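Acetolactate synthase isozyme 1 large subunit (Escherichia coli, PDB 6LPI) is the large subunit of a thiamine-diphosphate-dependent enzyme that binds thiamine diphosphate, a magnesium ion and flavin-adenine dinucleotide. Local coordinates at residues I387-G392 and R408-S413; A206-A211 and L278-G283; S482-Q487 and M549-A554; E17-F22 and L40-A45. All blocks are in the same frame, centred on the assembly; numbering follows the deposited sequence.

Contact 1: residues I387-G392 and R408-S413; sequences ITTDVG and RQWLTS. With TPP (thiamine diphosphate), chain J.
The indole ring of Trp410 meets Ile387 CG2 at its edge, near the ring plane, with CZ3 3.9 Å away. Thr412 CB, two residues on in the same segment, lies over one face, 3.8 Å above the plane and offset toward the rim. Thr389 CG2 approaches the ring obliquely near CH2 and CZ3. Trp410 NE1 is hydrogen-bonded to Leu244 O. The backbones run parallel. Ile387 N donates almost straight to Gln409 O (2.8 Å, 174°), and Leu411 N donates to Ile387 O (2.8 Å). The bond from Thr389 N to Leu411 O is longer and more bent (3.2 Å, 138°). A beta-alpha-beta crossover through helix 393-401 joins the two strands, and 410-411 is an outermost strand, within this chain, of the parallel sheet of the C-terminal thiamine-diphosphate-binding domain. Two hydroxyl hydrogen bonds continue the link. Thr389 OG1, between its backbone N and carbonyl carbon (chi1 87°), accepts from Thr412 OG1 (2.9 Å) and donates to Asp390 O on a lone pair in the carbonyl plane. The Asp390 carboxylate is held through OD1 by Gly422 N and through OD2 by Ser442 OG. Val391 CG1 lies 3.9 Å from S1 of thiamine diphosphate, and Gly392 is the N-cap of helix 393-401.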
# COMPACT_ATOMS: atom_id res chain seq x y z
N ILE B 387 7.51 13.83 -0.60
CA ILE B 387 6.16 14.40 -0.48
C ILE B 387 5.22 13.34 0.07
O ILE B 387 5.12 12.23 -0.46
CB ILE B 387 5.61 14.99 -1.79
CG1 ILE B 387 6.56 16.05 -2.35
CG2 ILE B 387 4.20 15.63 -1.59
CD1 ILE B 387 7.67 15.60 -3.25
N THR B 388 4.52 13.72 1.12
CA THR B 388 3.56 12.92 1.86
C THR B 388 2.22 13.65 1.85
O THR B 388 2.18 14.87 1.70
CB THR B 388 4.12 12.77 3.30
OG1 THR B 388 5.13 11.76 3.33
CG2 THR B 388 3.09 12.47 4.27
N THR B 389 1.11 12.91 1.96
CA THR B 389 -0.20 13.56 2.04
C THR B 389 -1.08 12.80 3.01
O THR B 389 -0.87 11.62 3.29
CB THR B 389 -1.00 13.65 0.73
OG1 THR B 389 -1.76 12.45 0.54
CG2 THR B 389 -0.14 13.90 -0.48
N ASP B 390 -2.07 13.50 3.54
CA ASP B 390 -3.20 12.84 4.17
C ASP B 390 -4.26 12.54 3.09
O ASP B 390 -3.93 12.40 1.90
CB ASP B 390 -3.69 13.69 5.35
CG ASP B 390 -3.09 13.24 6.71
OD1 ASP B 390 -3.15 12.01 6.96
OD2 ASP B 390 -2.59 14.07 7.53
N VAL B 391 -5.52 12.37 3.48
CA VAL B 391 -6.57 11.90 2.59
C VAL B 391 -7.70 12.93 2.51
O VAL B 391 -8.19 13.40 3.53
CB VAL B 391 -7.11 10.54 3.04
CG1 VAL B 391 -8.35 10.18 2.26
CG2 VAL B 391 -6.03 9.48 2.85
N GLY B 392 -8.14 13.25 1.30
CA GLY B 392 -9.25 14.19 1.08
C GLY B 392 -9.02 15.03 -0.17
O GLY B 392 -8.31 14.61 -1.10
N ARG B 408 9.62 6.59 -5.42
CA ARG B 408 9.69 6.64 -3.96
C ARG B 408 9.91 8.07 -3.45
O ARG B 408 10.56 8.30 -2.44
CB ARG B 408 10.77 5.68 -3.45
CG ARG B 408 10.60 4.30 -4.10
CD ARG B 408 11.41 3.20 -3.48
NE ARG B 408 10.62 2.64 -2.39
CZ ARG B 408 10.20 1.37 -2.30
NH1 ARG B 408 10.50 0.49 -3.25
NH2 ARG B 408 9.48 0.99 -1.25
N GLN B 409 9.29 9.03 -4.13
CA GLN B 409 9.22 10.40 -3.65
C GLN B 409 7.85 10.75 -3.12
O GLN B 409 7.74 11.59 -2.22
CB GLN B 409 9.59 11.36 -4.80
CG GLN B 409 9.11 12.77 -4.58
CD GLN B 409 9.66 13.74 -5.58
OE1 GLN B 409 10.38 14.67 -5.22
NE2 GLN B 409 9.32 13.53 -6.86
N TRP B 410 6.84 10.05 -3.61
CA TRP B 410 5.43 10.29 -3.37
C TRP B 410 4.91 9.21 -2.42
O TRP B 410 4.95 8.02 -2.75
CB TRP B 410 4.70 10.28 -4.70
CG TRP B 410 3.23 10.30 -4.70
CD1 TRP B 410 2.40 9.33 -5.18
CD2 TRP B 410 2.40 11.38 -4.27
NE1 TRP B 410 1.09 9.73 -5.06
CE2 TRP B 410 1.06 10.98 -4.49
CE3 TRP B 410 2.64 12.63 -3.69
CZ2 TRP B 410 -0.02 11.79 -4.17
CZ3 TRP B 410 1.57 13.43 -3.37
CH2 TRP B 410 0.25 13.01 -3.61
N LEU B 411 4.49 9.63 -1.23
CA LEU B 411 3.98 8.76 -0.17
C LEU B 411 2.53 9.14 0.10
O LEU B 411 2.27 10.16 0.75
CB LEU B 411 4.79 8.89 1.12
CG LEU B 411 6.02 8.03 1.45
CD1 LEU B 411 7.05 8.08 0.36
CD2 LEU B 411 6.63 8.45 2.78
N THR B 412 1.60 8.30 -0.30
CA THR B 412 0.20 8.53 -0.00
C THR B 412 -0.47 7.21 0.34
O THR B 412 0.00 6.14 -0.04
CB THR B 412 -0.53 9.20 -1.17
OG1 THR B 412 -1.76 9.79 -0.71
CG2 THR B 412 -0.83 8.21 -2.25
N SER B 413 -1.55 7.29 1.11
CA SER B 413 -2.34 6.12 1.46
C SER B 413 -3.47 6.00 0.44
O SER B 413 -4.39 6.82 0.43
CB SER B 413 -2.87 6.27 2.89
OG SER B 413 -3.85 5.32 3.20
N1' TPP J . -12.54 8.39 8.60
C2' TPP J . -11.24 7.97 8.35
CM2 TPP J . -10.35 7.51 9.46
N3' TPP J . -10.74 7.97 7.07
C4' TPP J . -11.52 8.35 6.02
N4' TPP J . -10.98 8.30 4.80
C5' TPP J . -12.84 8.77 6.25
C6' TPP J . -13.33 8.79 7.55
C7' TPP J . -13.72 9.24 5.12
N3 TPP J . -13.15 10.45 4.58
C2 TPP J . -12.32 10.46 3.49
S1 TPP J . -11.79 11.91 3.08
C5 TPP J . -12.61 12.59 4.30
C4 TPP J . -13.31 11.70 5.07
CM4 TPP J . -14.13 12.13 6.24
C6 TPP J . -12.52 14.09 4.48
C7 TPP J . -11.07 14.57 4.53
O7 TPP J . -11.00 15.64 5.45
PA TPP J . -9.79 16.71 5.42
O1A TPP J . -8.62 16.24 6.25
O2A TPP J . -10.38 18.01 5.92
O3A TPP J . -9.26 16.81 3.90
PB TPP J . -9.89 17.83 2.79
O1B TPP J . -8.79 18.23 1.80
O2B TPP J . -11.04 17.24 2.03
O3B TPP J . -10.46 19.04 3.50

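Contact 2: residues A206-A211 and L278-G283; sequences AMINAA and LLIVLG. With FAD (flavin-adenine dinucleotide), chain I.
Leu278 holds CG anti to its backbone N (chi1 167°), and its two methyls meet Met207, Ile208 and Ala211. Met207 is extended at chi2 and bends at chi3 (75°), which turns CE toward Leu278 CD1. The setting is the central domain, a Rossmann-like alpha/beta fold with a parallel six-stranded sheet. Helix 198-210 packs against strand 278-282 of that sheet. The axes of 206-210 and 278-282 come within 9.4 Å, and their directions differ by 134°, so the helix runs roughly against the strand.

Contact is made by aliphatic groups, and no hydrogen bond crosses it. Leu278 CD2 is the main meeting point. Leu278 CD2 lies 3.8 Å from Ala211 CB and 3.9 Å from Ile208 CG1, and it also lies close to the carbonyl oxygen of Met207. Leu278 CD1 takes the other neighbour, Met207 CE, at 3.8 Å. The side chains of Met207 and Leu278 cross at about a right angle. Ile208 and Ile280 cross in the same manner, CG1 against CG1. Leu278 and Ile280, two residues apart, both point from the strand toward the helix.

On the far side of the helix, Asn209 ND2 is hydrogen-bonded to Leu337 O and Asn209 OD1 to Glu339 N. The strand itself is paired with strands 214-218 and 302-307. Just past the strand, Gly283 belongs to the pocket of flavin-adenine dinucleotide, where its carbonyl O lies 3.0 Å from the ribose oxygen O4B.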
# COMPACT_ATOMS: atom_id res chain seq x y z
N ALA B 206 4.72 -8.84 -29.90
CA ALA B 206 3.98 -8.76 -31.16
C ALA B 206 2.76 -7.85 -31.03
O ALA B 206 2.49 -7.00 -31.90
CB ALA B 206 3.57 -10.17 -31.59
N MET B 207 2.01 -7.99 -29.94
CA MET B 207 0.82 -7.17 -29.79
C MET B 207 1.18 -5.68 -29.67
O MET B 207 0.51 -4.83 -30.26
CB MET B 207 0.06 -7.66 -28.57
CG MET B 207 -0.63 -8.98 -28.83
SD MET B 207 -1.78 -9.41 -27.52
CE MET B 207 -3.11 -8.29 -27.91
N ILE B 208 2.27 -5.36 -28.97
CA ILE B 208 2.69 -3.97 -28.82
C ILE B 208 3.19 -3.43 -30.15
O ILE B 208 2.90 -2.29 -30.54
CB ILE B 208 3.77 -3.84 -27.73
CG1 ILE B 208 3.17 -3.98 -26.33
CG2 ILE B 208 4.54 -2.53 -27.87
CD1 ILE B 208 4.20 -4.35 -25.28
N ASN B 209 3.92 -4.25 -30.89
CA ASN B 209 4.46 -3.77 -32.15
C ASN B 209 3.36 -3.56 -33.18
O ASN B 209 3.45 -2.66 -34.01
CB ASN B 209 5.52 -4.76 -32.64
CG ASN B 209 6.81 -4.68 -31.84
OD1 ASN B 209 7.01 -3.75 -31.06
ND2 ASN B 209 7.66 -5.68 -31.99
N ALA B 210 2.27 -4.31 -33.08
CA ALA B 210 1.20 -4.24 -34.07
C ALA B 210 0.04 -3.35 -33.66
O ALA B 210 -0.92 -3.23 -34.42
CB ALA B 210 0.67 -5.65 -34.36
N ALA B 211 0.12 -2.69 -32.51
CA ALA B 211 -1.01 -1.94 -31.99
C ALA B 211 -1.05 -0.54 -32.59
O ALA B 211 -0.02 0.12 -32.73
CB ALA B 211 -0.94 -1.87 -30.47
N LEU B 278 -4.94 -1.27 -27.31
CA LEU B 278 -4.20 -2.21 -26.47
C LEU B 278 -3.64 -1.46 -25.27
O LEU B 278 -3.05 -0.39 -25.44
CB LEU B 278 -3.04 -2.85 -27.23
CG LEU B 278 -2.03 -3.59 -26.36
CD1 LEU B 278 -2.49 -5.03 -26.16
CD2 LEU B 278 -0.67 -3.50 -27.02
N LEU B 279 -3.85 -1.98 -24.07
CA LEU B 279 -3.23 -1.38 -22.90
C LEU B 279 -2.29 -2.39 -22.25
O LEU B 279 -2.62 -3.57 -22.13
CB LEU B 279 -4.21 -0.75 -21.90
CG LEU B 279 -5.51 -1.16 -21.31
CD1 LEU B 279 -5.22 -2.07 -20.19
CD2 LEU B 279 -6.18 0.07 -20.79
N ILE B 280 -1.10 -1.91 -21.93
CA ILE B 280 -0.03 -2.66 -21.28
C ILE B 280 -0.06 -2.32 -19.80
O ILE B 280 0.28 -1.20 -19.40
CB ILE B 280 1.34 -2.33 -21.87
CG1 ILE B 280 1.30 -2.31 -23.41
CG2 ILE B 280 2.40 -3.21 -21.27
CD1 ILE B 280 1.31 -0.94 -23.99
N VAL B 281 -0.52 -3.24 -18.98
CA VAL B 281 -0.75 -2.97 -17.57
C VAL B 281 0.40 -3.60 -16.78
O VAL B 281 0.52 -4.83 -16.72
CB VAL B 281 -2.10 -3.51 -17.12
CG1 VAL B 281 -2.45 -2.99 -15.73
CG2 VAL B 281 -3.14 -3.16 -18.13
N LEU B 282 1.23 -2.76 -16.18
CA LEU B 282 2.33 -3.22 -15.35
C LEU B 282 2.11 -2.72 -13.94
O LEU B 282 1.99 -1.51 -13.73
CB LEU B 282 3.67 -2.74 -15.87
CG LEU B 282 3.83 -2.91 -17.37
CD1 LEU B 282 5.13 -2.27 -17.85
CD2 LEU B 282 3.82 -4.39 -17.65
N GLY B 283 2.04 -3.64 -12.99
CA GLY B 283 1.96 -3.27 -11.59
C GLY B 283 0.67 -2.60 -11.16
O GLY B 283 0.64 -2.04 -10.06
PA FAD I . -1.34 -0.96 -5.95
O1A FAD I . -0.44 0.18 -5.64
O2A FAD I . -1.98 -1.66 -4.78
O5B FAD I . -0.38 -1.89 -6.79
C5B FAD I . -0.01 -3.20 -6.33
C4B FAD I . -0.06 -4.12 -7.52
O4B FAD I . 1.26 -4.25 -8.12
C3B FAD I . -0.51 -5.54 -7.20
O3B FAD I . -1.31 -6.02 -8.29
C2B FAD I . 0.83 -6.26 -7.02
O2B FAD I . 0.77 -7.67 -7.17
C1B FAD I . 1.61 -5.62 -8.16
N9A FAD I . 3.05 -5.74 -8.07
C8A FAD I . 3.86 -5.38 -7.02
N7A FAD I . 5.14 -5.59 -7.24
C5A FAD I . 5.18 -6.12 -8.52
C6A FAD I . 6.23 -6.56 -9.34
N6A FAD I . 7.52 -6.54 -8.97
N1A FAD I . 5.92 -7.05 -10.56
C2A FAD I . 4.64 -7.09 -10.93
N3A FAD I . 3.56 -6.69 -10.25
C4A FAD I . 3.90 -6.22 -9.04
N1 FAD I . -6.30 5.92 -7.89
C2 FAD I . -6.30 6.19 -9.22
O2 FAD I . -5.68 5.49 -10.01
N3 FAD I . -7.01 7.28 -9.70
C4 FAD I . -7.75 8.16 -8.94
O4 FAD I . -8.33 9.10 -9.49
C4X FAD I . -7.74 7.86 -7.52
N5 FAD I . -8.42 8.65 -6.71
C5X FAD I . -8.39 8.36 -5.35
C6 FAD I . -9.09 9.18 -4.47
C7 FAD I . -9.09 8.94 -3.10
C7M FAD I . -9.86 9.84 -2.18
C8 FAD I . -8.37 7.84 -2.59
C8M FAD I . -8.36 7.54 -1.12
C9 FAD I . -7.67 7.01 -3.47
C9A FAD I . -7.69 7.26 -4.84
N10 FAD I . -6.99 6.43 -5.75
C10 FAD I . -6.99 6.71 -7.09
C1' FAD I . -6.22 5.28 -5.28
C2' FAD I . -6.98 3.97 -5.43
O2' FAD I . -7.86 3.78 -4.32
C3' FAD I . -5.99 2.81 -5.48
O3' FAD I . -5.18 2.83 -4.31
C4' FAD I . -5.08 2.81 -6.70
O4' FAD I . -5.82 3.25 -7.83
C5' FAD I . -4.50 1.44 -6.98
O5' FAD I . -3.34 1.58 -7.81
P FAD I . -2.50 0.34 -8.21
O1P FAD I . -3.25 -0.45 -9.28
O2P FAD I . -1.23 0.74 -8.48
O3P FAD I . -2.52 -0.49 -6.89

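Contact 3: residues S482-Q487 and M549-A554; sequences SLFYEQ and MVPPGA
Met549 brings its sulfur to the edge of the Phe484 ring, a Met-aromatic contact between the end of helix 476-484 and the loop that follows strand 534-539. Met549 SD lies 4.6 Å from the centroid of the Phe484 ring and 80° off the ring normal. Phe484 CE2 is the ring atom nearest to Met549 SD. Met549 CG is anti to the backbone N (chi1 179°) and SD continues the extended chain; the bend comes only at chi3. Leu483 CD2 touches Met549 SD at 3.8 Å. Gln479 and Gln480, earlier on the same helix, also touch the Met549 side chain.

Pro551 comes next in the contact. The Pro551 and Phe484 side chains cross at about a right angle. Pro551 CB is 3.6 Å from both CZ and CE1 of Phe484, in an oblique approach. Pro552 then reaches tip to tip with the phenyl group and places CD over one face, 4.0 Å from Phe484 CE2. The opposite face carries Leu483 CB, 3.8 Å above the ring centre. The phenyl group is thus placed between a leucine of its own helix and a proline of the loop.

Pro551 also opens a type II beta turn that ends at Ala554. Gly553 takes its third position with a positive phi of 88°, as is usual for glycine in such turns. The turn is closed by the bond from Ala554 N to Pro551 O, 3.0 Å long.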
# COMPACT_ATOMS: atom_id res chain seq x y z
N SER B 482 -22.66 17.38 -1.31
CA SER B 482 -23.22 18.50 -2.06
C SER B 482 -23.51 18.10 -3.52
O SER B 482 -24.54 18.49 -4.08
CB SER B 482 -22.30 19.72 -1.94
OG SER B 482 -21.28 19.76 -2.90
N LEU B 483 -22.69 17.24 -4.11
CA LEU B 483 -22.93 16.90 -5.51
C LEU B 483 -23.92 15.74 -5.69
O LEU B 483 -24.63 15.70 -6.70
CB LEU B 483 -21.61 16.54 -6.20
CG LEU B 483 -20.65 17.58 -6.80
CD1 LEU B 483 -20.41 18.78 -5.94
CD2 LEU B 483 -19.35 16.84 -7.06
N PHE B 484 -24.00 14.81 -4.73
CA PHE B 484 -24.70 13.55 -4.99
C PHE B 484 -25.83 13.18 -4.03
O PHE B 484 -26.58 12.26 -4.35
CB PHE B 484 -23.70 12.39 -5.04
CG PHE B 484 -22.64 12.59 -6.07
CD1 PHE B 484 -22.99 12.78 -7.40
CD2 PHE B 484 -21.30 12.59 -5.72
CE1 PHE B 484 -22.03 12.96 -8.36
CE2 PHE B 484 -20.33 12.78 -6.68
CZ PHE B 484 -20.69 12.97 -8.01
N TYR B 485 -25.95 13.80 -2.87
CA TYR B 485 -26.98 13.43 -1.91
C TYR B 485 -27.98 14.56 -1.74
O TYR B 485 -27.60 15.73 -1.78
CB TYR B 485 -26.35 13.02 -0.59
CG TYR B 485 -25.66 11.66 -0.65
CD1 TYR B 485 -24.40 11.52 -1.22
CD2 TYR B 485 -26.27 10.53 -0.11
CE1 TYR B 485 -23.77 10.28 -1.26
CE2 TYR B 485 -25.64 9.28 -0.13
CZ TYR B 485 -24.39 9.16 -0.72
OH TYR B 485 -23.76 7.94 -0.77
N GLU B 486 -29.27 14.21 -1.62
CA GLU B 486 -30.29 15.23 -1.85
C GLU B 486 -30.31 16.27 -0.74
O GLU B 486 -30.60 17.44 -0.99
CB GLU B 486 -31.67 14.59 -2.05
N GLN B 487 -29.95 15.90 0.49
CA GLN B 487 -30.00 16.83 1.61
C GLN B 487 -28.67 17.48 1.88
O GLN B 487 -28.51 18.11 2.91
CB GLN B 487 -30.54 16.15 2.86
CG GLN B 487 -32.07 16.06 2.84
CD GLN B 487 -32.63 14.98 1.94
OE1 GLN B 487 -32.09 14.69 0.89
NE2 GLN B 487 -33.77 14.43 2.33
N MET B 549 -14.36 14.97 -11.33
CA MET B 549 -14.75 13.86 -10.49
C MET B 549 -15.57 12.84 -11.28
O MET B 549 -16.42 13.22 -12.09
CB MET B 549 -15.55 14.35 -9.28
CG MET B 549 -16.01 13.23 -8.37
SD MET B 549 -17.14 13.78 -7.09
CE MET B 549 -16.32 13.22 -5.60
N VAL B 550 -15.30 11.56 -11.07
CA VAL B 550 -16.13 10.48 -11.60
C VAL B 550 -17.08 10.04 -10.50
O VAL B 550 -16.62 9.55 -9.44
CB VAL B 550 -15.30 9.29 -12.11
CG1 VAL B 550 -16.22 8.26 -12.73
CG2 VAL B 550 -14.26 9.74 -13.12
N PRO B 551 -18.39 10.21 -10.66
CA PRO B 551 -19.34 9.83 -9.62
C PRO B 551 -19.21 8.35 -9.31
O PRO B 551 -18.98 7.54 -10.22
CB PRO B 551 -20.70 10.15 -10.24
CG PRO B 551 -20.40 11.16 -11.28
CD PRO B 551 -19.06 10.81 -11.82
N PRO B 552 -19.34 7.96 -8.04
CA PRO B 552 -19.14 6.55 -7.69
C PRO B 552 -20.11 5.67 -8.47
O PRO B 552 -21.29 6.00 -8.63
CB PRO B 552 -19.43 6.52 -6.18
CG PRO B 552 -19.30 7.94 -5.71
CD PRO B 552 -19.70 8.80 -6.88
N GLY B 553 -19.57 4.60 -9.06
CA GLY B 553 -20.36 3.70 -9.86
C GLY B 553 -20.50 4.07 -11.32
O GLY B 553 -21.23 3.39 -12.05
N ALA B 554 -19.84 5.12 -11.76
CA ALA B 554 -19.95 5.59 -13.13
C ALA B 554 -18.76 5.15 -13.97
O ALA B 554 -17.74 4.68 -13.45
CB ALA B 554 -20.06 7.12 -13.18

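Contact 4: residues E17-F22 and L40-A45; sequences EFIVHF and LPVYDA
Helix 15-25 and helix 40-47 of the N-terminal thiamine-diphosphate-binding domain pack together here, with strand 30-33 between them in sequence. The axes of 17-22 and 40-45 approach to 8.5 Å and cross at -54°. Ala45 is the central residue. Ala45 CB sits 3.6 Å from Val20 CG2 and 3.7 Å from Glu17 N. The small methyl lets the backbones come close, and the CA atoms of Glu17 and Ala45 are 5.1 Å apart. Val20 CG2 lies anti to the carbonyl carbon (CG1 is anti to N, chi1 176°) and faces Ala45. Further along, Ile19 CD1 meets Val42 CG2 at 3.9 Å, their side chains crossing at about a right angle. Val42 also touches Met81 of strand 78-82, and Ile19 touches Met151 of helix 147-159. Beside this, Glu17 CG lies against Ala45 CB, while Glu17 OE1 is hydrogen-bonded to Thr14 N. Glu17 OE2 and Asp44 OD2 stay 6.2 Å apart, so these like charges do not meet. No hydrogen bond joins the two segments. The arrangement belongs to the alpha/beta fold of this domain, where the two helices precede and follow strand 30-33 of a parallel sheet with strand order 2-1-3-4-6-5.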
# COMPACT_ATOMS: atom_id res chain seq x y z
N GLU B 17 16.46 -11.07 23.77
CA GLU B 17 17.78 -10.81 23.21
C GLU B 17 17.93 -11.41 21.82
O GLU B 17 18.60 -10.82 20.96
CB GLU B 17 18.89 -11.34 24.14
CG GLU B 17 18.86 -10.71 25.53
CD GLU B 17 19.83 -11.36 26.49
OE1 GLU B 17 20.22 -12.52 26.23
OE2 GLU B 17 20.21 -10.71 27.50
N PHE B 18 17.31 -12.56 21.55
CA PHE B 18 17.40 -13.10 20.20
C PHE B 18 16.64 -12.23 19.21
O PHE B 18 17.08 -12.07 18.07
CB PHE B 18 16.86 -14.52 20.10
CG PHE B 18 16.84 -15.02 18.69
CD1 PHE B 18 17.97 -15.58 18.13
CD2 PHE B 18 15.71 -14.88 17.91
CE1 PHE B 18 17.96 -16.01 16.83
CE2 PHE B 18 15.70 -15.30 16.62
CZ PHE B 18 16.83 -15.87 16.07
N ILE B 19 15.48 -11.72 19.61
CA ILE B 19 14.73 -10.86 18.70
C ILE B 19 15.59 -9.66 18.31
O ILE B 19 15.73 -9.34 17.12
CB ILE B 19 13.41 -10.41 19.35
CG1 ILE B 19 12.43 -11.57 19.40
CG2 ILE B 19 12.81 -9.29 18.56
CD1 ILE B 19 11.45 -11.44 20.54
N VAL B 20 16.19 -9.01 19.31
CA VAL B 20 17.02 -7.84 19.03
C VAL B 20 18.21 -8.22 18.15
O VAL B 20 18.55 -7.51 17.20
CB VAL B 20 17.48 -7.19 20.34
CG1 VAL B 20 18.42 -6.02 20.05
CG2 VAL B 20 16.26 -6.71 21.11
N HIS B 21 18.85 -9.35 18.45
CA HIS B 21 20.02 -9.76 17.68
C HIS B 21 19.66 -10.01 16.23
O HIS B 21 20.35 -9.56 15.31
CB HIS B 21 20.62 -11.01 18.32
CG HIS B 21 21.82 -11.53 17.61
ND1 HIS B 21 21.97 -12.85 17.26
CD2 HIS B 21 22.95 -10.90 17.20
CE1 HIS B 21 23.14 -13.02 16.66
NE2 HIS B 21 23.75 -11.85 16.62
N PHE B 22 18.54 -10.70 16.01
CA PHE B 22 18.05 -10.96 14.66
C PHE B 22 17.78 -9.66 13.93
O PHE B 22 18.17 -9.48 12.77
CB PHE B 22 16.81 -11.85 14.75
CG PHE B 22 16.18 -12.19 13.41
CD1 PHE B 22 15.25 -11.33 12.81
CD2 PHE B 22 16.48 -13.39 12.77
CE1 PHE B 22 14.68 -11.65 11.58
CE2 PHE B 22 15.91 -13.71 11.54
CZ PHE B 22 15.01 -12.85 10.94
N LEU B 40 7.78 -5.56 27.68
CA LEU B 40 8.92 -4.96 28.37
C LEU B 40 10.21 -5.78 28.30
O LEU B 40 11.29 -5.16 28.33
CB LEU B 40 8.59 -4.68 29.84
CG LEU B 40 7.66 -3.50 30.09
CD1 LEU B 40 7.70 -3.08 31.57
CD2 LEU B 40 8.00 -2.33 29.16
N PRO B 41 10.19 -7.12 28.27
CA PRO B 41 11.46 -7.85 28.08
C PRO B 41 12.22 -7.46 26.81
O PRO B 41 13.43 -7.19 26.88
CB PRO B 41 11.02 -9.31 28.07
CG PRO B 41 9.81 -9.33 28.92
CD PRO B 41 9.09 -8.05 28.61
N VAL B 42 11.55 -7.42 25.65
CA VAL B 42 12.24 -7.03 24.43
C VAL B 42 12.84 -5.64 24.60
O VAL B 42 14.01 -5.40 24.26
CB VAL B 42 11.30 -7.11 23.22
CG1 VAL B 42 12.02 -6.73 21.94
CG2 VAL B 42 10.77 -8.51 23.08
N TYR B 43 12.06 -4.72 25.17
CA TYR B 43 12.58 -3.39 25.43
C TYR B 43 13.84 -3.45 26.29
O TYR B 43 14.82 -2.74 26.02
CB TYR B 43 11.49 -2.53 26.05
CG TYR B 43 10.67 -1.83 24.99
CD1 TYR B 43 9.56 -2.45 24.40
CD2 TYR B 43 11.02 -0.57 24.54
CE1 TYR B 43 8.82 -1.81 23.40
CE2 TYR B 43 10.28 0.07 23.54
CZ TYR B 43 9.18 -0.55 22.99
OH TYR B 43 8.47 0.09 22.00
N ASP B 44 13.86 -4.33 27.29
CA ASP B 44 15.07 -4.51 28.09
C ASP B 44 16.24 -4.85 27.19
O ASP B 44 17.25 -4.12 27.15
CB ASP B 44 14.87 -5.62 29.11
CG ASP B 44 15.85 -5.54 30.23
OD1 ASP B 44 15.69 -4.65 31.08
OD2 ASP B 44 16.79 -6.37 30.26
N ALA B 45 16.09 -5.90 26.37
CA ALA B 45 17.13 -6.27 25.43
C ALA B 45 17.43 -5.11 24.49
O ALA B 45 18.59 -4.82 24.19
CB ALA B 45 16.72 -7.51 24.64

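In the fold
From the N terminus, contact 4 comes first. It closes a short loop through strand 30-33 and joins two helices of the N-terminal domain. Contact 2 follows in the central domain and closes a loop of 66 residues, bringing the inner strand 278-282 back to helix 198-210. Contact 1 then closes the short crossover at the edge of the third sheet, close to the centre of the chain. Contact 3 comes last and brings the C-terminal loop back to helix 476-484. The four are in series; none nests or crosses. Contacts 3 and 4 lie on opposite sides of the chain's centre, their centres about 52 Å apart.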